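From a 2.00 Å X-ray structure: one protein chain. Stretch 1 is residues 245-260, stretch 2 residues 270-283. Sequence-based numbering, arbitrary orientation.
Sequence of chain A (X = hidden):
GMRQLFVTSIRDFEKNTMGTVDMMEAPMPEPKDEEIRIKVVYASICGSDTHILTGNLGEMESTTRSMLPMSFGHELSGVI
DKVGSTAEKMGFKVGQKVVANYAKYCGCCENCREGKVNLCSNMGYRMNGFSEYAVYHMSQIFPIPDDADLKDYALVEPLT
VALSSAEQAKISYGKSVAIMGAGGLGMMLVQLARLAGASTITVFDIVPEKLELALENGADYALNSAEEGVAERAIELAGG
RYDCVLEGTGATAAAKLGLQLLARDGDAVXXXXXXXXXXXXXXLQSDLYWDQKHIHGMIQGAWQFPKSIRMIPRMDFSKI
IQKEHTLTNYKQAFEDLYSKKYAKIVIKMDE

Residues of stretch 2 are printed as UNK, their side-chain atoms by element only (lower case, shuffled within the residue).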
# COMPACT_ATOMS: atom_id res chain seq x y z
N VAL A 245 4.82 -4.44 -16.94
CA VAL A 245 5.63 -5.29 -17.81
C VAL A 245 6.14 -6.51 -17.01
O VAL A 245 6.72 -6.36 -15.91
CB VAL A 245 6.79 -4.49 -18.44
CG1 VAL A 245 7.81 -5.39 -19.12
CG2 VAL A 245 6.27 -3.46 -19.47
N LEU A 246 5.93 -7.70 -17.58
CA LEU A 246 6.30 -8.94 -16.92
C LEU A 246 7.25 -9.73 -17.78
O LEU A 246 6.86 -10.21 -18.84
CB LEU A 246 5.07 -9.80 -16.70
CG LEU A 246 4.31 -9.08 -15.59
CD1 LEU A 246 3.05 -8.69 -16.09
CD2 LEU A 246 4.26 -9.86 -14.34
N GLU A 247 8.48 -9.87 -17.31
CA GLU A 247 9.57 -10.52 -18.11
C GLU A 247 9.83 -11.94 -17.63
O GLU A 247 10.39 -12.15 -16.54
CB GLU A 247 10.86 -9.72 -18.04
CG GLU A 247 11.84 -9.96 -19.25
CD GLU A 247 12.05 -11.44 -19.64
OE1 GLU A 247 12.67 -12.22 -18.89
OE2 GLU A 247 11.58 -11.78 -20.73
N GLY A 248 9.38 -12.90 -18.44
CA GLY A 248 9.49 -14.32 -18.14
C GLY A 248 10.30 -15.14 -19.16
O GLY A 248 10.37 -16.34 -19.04
N THR A 249 10.91 -14.53 -20.18
CA THR A 249 11.73 -15.31 -21.11
C THR A 249 13.11 -15.59 -20.57
O THR A 249 13.72 -16.52 -21.01
CB THR A 249 11.97 -14.61 -22.43
OG1 THR A 249 12.79 -13.44 -22.21
CG2 THR A 249 10.63 -14.22 -23.09
N GLY A 250 13.65 -14.75 -19.70
CA GLY A 250 15.01 -14.92 -19.22
C GLY A 250 16.04 -14.45 -20.23
O GLY A 250 17.23 -14.70 -20.07
N ALA A 251 15.61 -13.80 -21.29
CA ALA A 251 16.53 -13.32 -22.33
C ALA A 251 16.72 -11.82 -22.16
O ALA A 251 15.78 -11.11 -21.82
CB ALA A 251 15.95 -13.60 -23.69
N THR A 252 17.92 -11.35 -22.43
CA THR A 252 18.23 -9.95 -22.21
C THR A 252 17.61 -9.04 -23.25
O THR A 252 17.29 -7.90 -22.94
CB THR A 252 19.75 -9.67 -22.14
OG1 THR A 252 20.37 -9.95 -23.39
CG2 THR A 252 20.40 -10.50 -21.03
N ALA A 253 17.43 -9.51 -24.48
CA ALA A 253 16.70 -8.66 -25.46
C ALA A 253 15.21 -8.40 -25.08
O ALA A 253 14.71 -7.28 -25.23
CB ALA A 253 16.79 -9.27 -26.86
N ALA A 254 14.52 -9.43 -24.59
CA ALA A 254 13.13 -9.27 -24.13
C ALA A 254 13.14 -8.33 -22.92
O ALA A 254 12.29 -7.48 -22.76
CB ALA A 254 12.54 -10.62 -23.73
N ALA A 255 14.13 -8.49 -22.06
CA ALA A 255 14.21 -7.63 -20.91
C ALA A 255 14.38 -6.18 -21.25
O ALA A 255 13.76 -5.32 -20.64
CB ALA A 255 15.35 -8.10 -20.00
N LYS A 256 15.28 -5.89 -22.18
CA LYS A 256 15.45 -4.53 -22.64
C LYS A 256 14.18 -4.01 -23.34
O LYS A 256 13.78 -2.86 -23.16
CB LYS A 256 16.63 -4.43 -23.58
CG LYS A 256 16.90 -3.02 -24.02
CD LYS A 256 17.85 -2.95 -25.24
CE LYS A 256 17.90 -1.55 -25.78
NZ LYS A 256 18.72 -1.46 -26.90
N LEU A 257 13.57 -4.84 -24.16
CA LEU A 257 12.34 -4.40 -24.84
C LEU A 257 11.21 -4.08 -23.81
O LEU A 257 10.50 -3.07 -23.87
CB LEU A 257 11.90 -5.50 -25.81
CG LEU A 257 10.54 -5.28 -26.49
CD1 LEU A 257 10.50 -4.01 -27.27
CD2 LEU A 257 10.21 -6.48 -27.36
N GLY A 258 11.09 -4.94 -22.82
CA GLY A 258 10.22 -4.67 -21.70
C GLY A 258 10.39 -3.30 -21.09
O GLY A 258 9.41 -2.58 -20.89
N LEU A 259 11.63 -2.94 -20.79
CA LEU A 259 11.87 -1.63 -20.17
C LEU A 259 11.43 -0.51 -21.11
O LEU A 259 10.84 0.50 -20.69
CB LEU A 259 13.34 -1.48 -19.79
CG LEU A 259 13.77 -0.26 -19.00
CD1 LEU A 259 13.10 -0.19 -17.66
CD2 LEU A 259 15.31 -0.31 -18.82
N GLN A 260 11.69 -0.69 -22.39
CA GLN A 260 11.30 0.33 -23.36
C GLN A 260 9.81 0.56 -23.48
O GLN A 260 9.37 1.67 -23.70
CB GLN A 260 11.83 -0.03 -24.72
CG GLN A 260 13.31 0.09 -24.78
CD GLN A 260 13.83 -0.11 -26.17
OE1 GLN A 260 13.31 -0.94 -26.95
NE2 GLN A 260 14.88 0.65 -26.52
N UNK A 270 10.92 -8.64 -13.36
CA UNK A 270 11.85 -9.58 -13.95
C UNK A 270 11.91 -10.77 -13.04
O UNK A 270 12.55 -10.75 -12.02
c UNK A 270 13.29 -8.01 -16.49
c UNK A 270 12.97 -5.68 -17.00
c UNK A 270 13.21 -6.95 -17.44
c UNK A 270 12.79 -5.44 -15.65
c UNK A 270 13.22 -8.90 -14.13
c UNK A 270 13.15 -7.78 -15.14
c UNK A 270 12.89 -6.48 -14.73
o UNK A 270 12.82 -4.63 -17.87
N UNK A 271 11.18 -11.80 -13.42
CA UNK A 271 11.00 -13.01 -12.61
C UNK A 271 11.58 -14.28 -13.21
O UNK A 271 11.55 -15.32 -12.58
c UNK A 271 8.39 -14.85 -13.88
c UNK A 271 8.66 -13.54 -13.52
c UNK A 271 8.08 -12.54 -14.26
c UNK A 271 7.06 -14.14 -15.78
c UNK A 271 7.60 -15.15 -15.04
c UNK A 271 9.48 -13.24 -12.31
c UNK A 271 7.28 -12.83 -15.40
N UNK A 272 12.07 -14.21 -14.45
CA UNK A 272 12.71 -15.35 -15.07
C UNK A 272 14.05 -15.65 -14.41
O UNK A 272 14.62 -14.83 -13.69
c UNK A 272 12.90 -15.08 -16.52
N UNK A 273 14.53 -16.85 -14.64
CA UNK A 273 15.92 -17.19 -14.34
C UNK A 273 16.77 -16.78 -15.53
O UNK A 273 16.50 -17.21 -16.66
c UNK A 273 16.06 -18.68 -14.20
c UNK A 273 18.59 -19.96 -12.94
se UNK A 273 16.80 -20.84 -12.87
c UNK A 273 15.77 -19.23 -12.85
N UNK A 274 17.77 -15.94 -15.31
CA UNK A 274 18.56 -15.40 -16.43
C UNK A 274 19.87 -16.22 -16.65
O UNK A 274 20.33 -16.96 -15.77
c UNK A 274 16.59 -13.00 -15.17
c UNK A 274 17.42 -13.12 -16.29
c UNK A 274 16.95 -12.60 -17.49
c UNK A 274 14.94 -11.86 -16.48
c UNK A 274 15.72 -11.97 -17.58
c UNK A 274 15.36 -12.36 -15.26
c UNK A 274 18.76 -13.88 -16.21
o UNK A 274 13.70 -11.29 -16.60
N UNK A 275 20.42 -16.12 -17.84
CA UNK A 275 21.63 -16.86 -18.21
C UNK A 275 22.91 -16.03 -18.09
O UNK A 275 23.03 -15.21 -17.17
N UNK A 276 23.85 -16.25 -19.02
CA UNK A 276 25.13 -15.50 -19.01
C UNK A 276 24.98 -14.03 -19.50
O UNK A 276 24.07 -13.67 -20.29
c UNK A 276 26.23 -16.26 -19.80
c UNK A 276 27.30 -16.81 -22.05
c UNK A 276 26.80 -17.06 -23.49
n UNK A 276 27.85 -17.14 -24.57
c UNK A 276 26.30 -15.95 -21.30
N UNK A 277 25.88 -13.18 -19.01
CA UNK A 277 25.88 -11.75 -19.32
C UNK A 277 24.46 -11.18 -19.18
O UNK A 277 23.95 -10.55 -20.11
o UNK A 277 27.95 -12.86 -22.11
c UNK A 277 27.81 -12.22 -21.03
c UNK A 277 26.45 -11.48 -20.74
o UNK A 277 28.74 -12.13 -20.19
N UNK A 278 23.81 -11.41 -18.03
CA UNK A 278 22.42 -10.97 -17.92
C UNK A 278 22.29 -9.51 -17.47
O UNK A 278 21.74 -9.26 -16.39
c UNK A 278 24.25 -12.11 -16.80
c UNK A 278 22.96 -12.18 -15.97
c UNK A 278 21.84 -11.94 -16.89
N UNK A 279 22.77 -8.57 -18.29
CA UNK A 279 22.79 -7.13 -17.98
C UNK A 279 21.63 -6.40 -18.63
O UNK A 279 21.38 -6.59 -19.80
c UNK A 279 25.24 -7.26 -17.78
c UNK A 279 24.13 -5.01 -17.87
c UNK A 279 24.09 -6.46 -18.35
c UNK A 279 25.13 -7.46 -16.28
N UNK A 280 20.88 -5.66 -17.80
CA UNK A 280 19.92 -4.66 -18.22
C UNK A 280 20.52 -3.27 -17.96
O UNK A 280 20.68 -2.84 -16.82
c UNK A 280 18.62 -4.81 -17.45
c UNK A 280 16.44 -3.98 -16.86
c UNK A 280 16.99 -4.16 -19.23
c UNK A 280 17.52 -3.86 -17.84
N UNK A 281 20.88 -2.56 -19.03
CA UNK A 281 21.40 -1.22 -18.86
C UNK A 281 20.24 -0.30 -18.60
O UNK A 281 19.30 -0.24 -19.40
c UNK A 281 22.04 -0.91 -20.21
c UNK A 281 20.96 -2.97 -20.43
c UNK A 281 22.11 -2.19 -20.89
N UNK A 282 20.28 0.37 -17.46
CA UNK A 282 19.20 1.26 -17.13
C UNK A 282 19.75 2.62 -17.31
O UNK A 282 20.84 2.91 -16.85
c UNK A 282 18.71 1.05 -15.71
c UNK A 282 18.05 -0.30 -15.61
c UNK A 282 17.68 2.10 -15.38
N UNK A 283 19.00 3.46 -18.01
CA UNK A 283 19.40 4.83 -18.16
C UNK A 283 18.82 5.65 -17.03
O UNK A 283 17.61 5.84 -16.95
n UNK A 283 20.27 6.85 -20.88
c UNK A 283 19.54 6.73 -19.79
o UNK A 283 19.32 7.68 -19.03
c UNK A 283 18.98 5.37 -19.52

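Position 270 carries one carbon and then a six-carbon ring bearing an oxygen. Its backbone forms a parallel bridge with Glu247, and the ring reaches on to the helix, its oxygen 3.0 Å from Ala255 O. This is Tyr270: OH donates a hydrogen bond to that carbonyl, while CE1 lies 3.5 Å from Ala255 CB and CD1 3.4 Å from Glu247 CB. One side chain thus ties strand to helix.

Position 271 has a ring of six carbons on one carbon, with no heteroatom. Its N donates to Glu247 O (3.2 Å), which helps hold that bridge together. It is Phe271. Gly248 CA and Glu247 O lie over one face of the ring, with CA 3.4 Å from CZ; a CB on Gly248 would come within 2.6 Å of CZ, so the glycine makes room for the ring.

Position 272 shows a single carbon, directed toward stretch 1 and 3.3 Å from Gly250 N: Ala272. Its N gives a second, weak bond to Glu247 O (3.4 Å).

At 273, two carbons, a selenium and a terminal carbon run unbranched; CA-to-CB points away from stretch 1, and the chain is poorly ordered. This is Met273, present as selenomethionine. Its backbone matters more: an ideal CB on Gly250 would stand 2.7 Å from Met273 O, and Gly250's positive phi also favours glycine.

Position 274 repeats the pattern of a six-carbon ring with one oxygen, here 2.7 Å from Glu247 OE1. It is Tyr274, whose OH donates a weak hydrogen bond to that carboxylate oxygen; CD2 packs 3.3 Å from Gly250 O.

Position 275 has no side-chain atoms and is Gly275; there is room for a CB, so this contact does not demand the glycine.

At 276, four carbons in a row end in nitrogen, out of contact: Lys276. At 277, two carbons, the second with two oxygens, identify Asp277; its carboxylate leads away, but its backbone O sits 3.7 Å from Thr252 CG2.

Position 278 has three carbons closing a ring onto the backbone N, and its CA lies 3.7 Å from Thr252 CG2: this is Pro278. Position 279, four carbons forked at the first with one two-carbon arm, is Ile279, its CA-to-CB bond pointing away.

Position 280 has four carbons forked at the second, one of them 3.7 Å from Ala255 O. This is Leu280; CD1 also meets Lys256 CA (3.8 Å) and Leu259 CD2 (4.2 Å).

Position 281 again has three carbons closing a ring onto the backbone N, and its O lies 4.0 Å from Leu259 CD2: this is Pro281. Position 282, one carbon carrying two more, is Val282, with CG2 4.2 Å from Leu259 CD2. At 283, two carbons, the second bearing one oxygen and one nitrogen, give Asn283, which caps a backbone N just past the stretch.

The contact works in two parts. Glu247 anchors the first, its backbone pairing with 271 and 272 while OE1 accepts from Gly250 N (2.8 Å) and Tyr274 OH. In the second, Ala255 and Leu259 pack against Tyr270, Leu280 and Val282, the helix and strand running at 24°.

Stretch 2 (270-283) YFAMYGKDPILPVN
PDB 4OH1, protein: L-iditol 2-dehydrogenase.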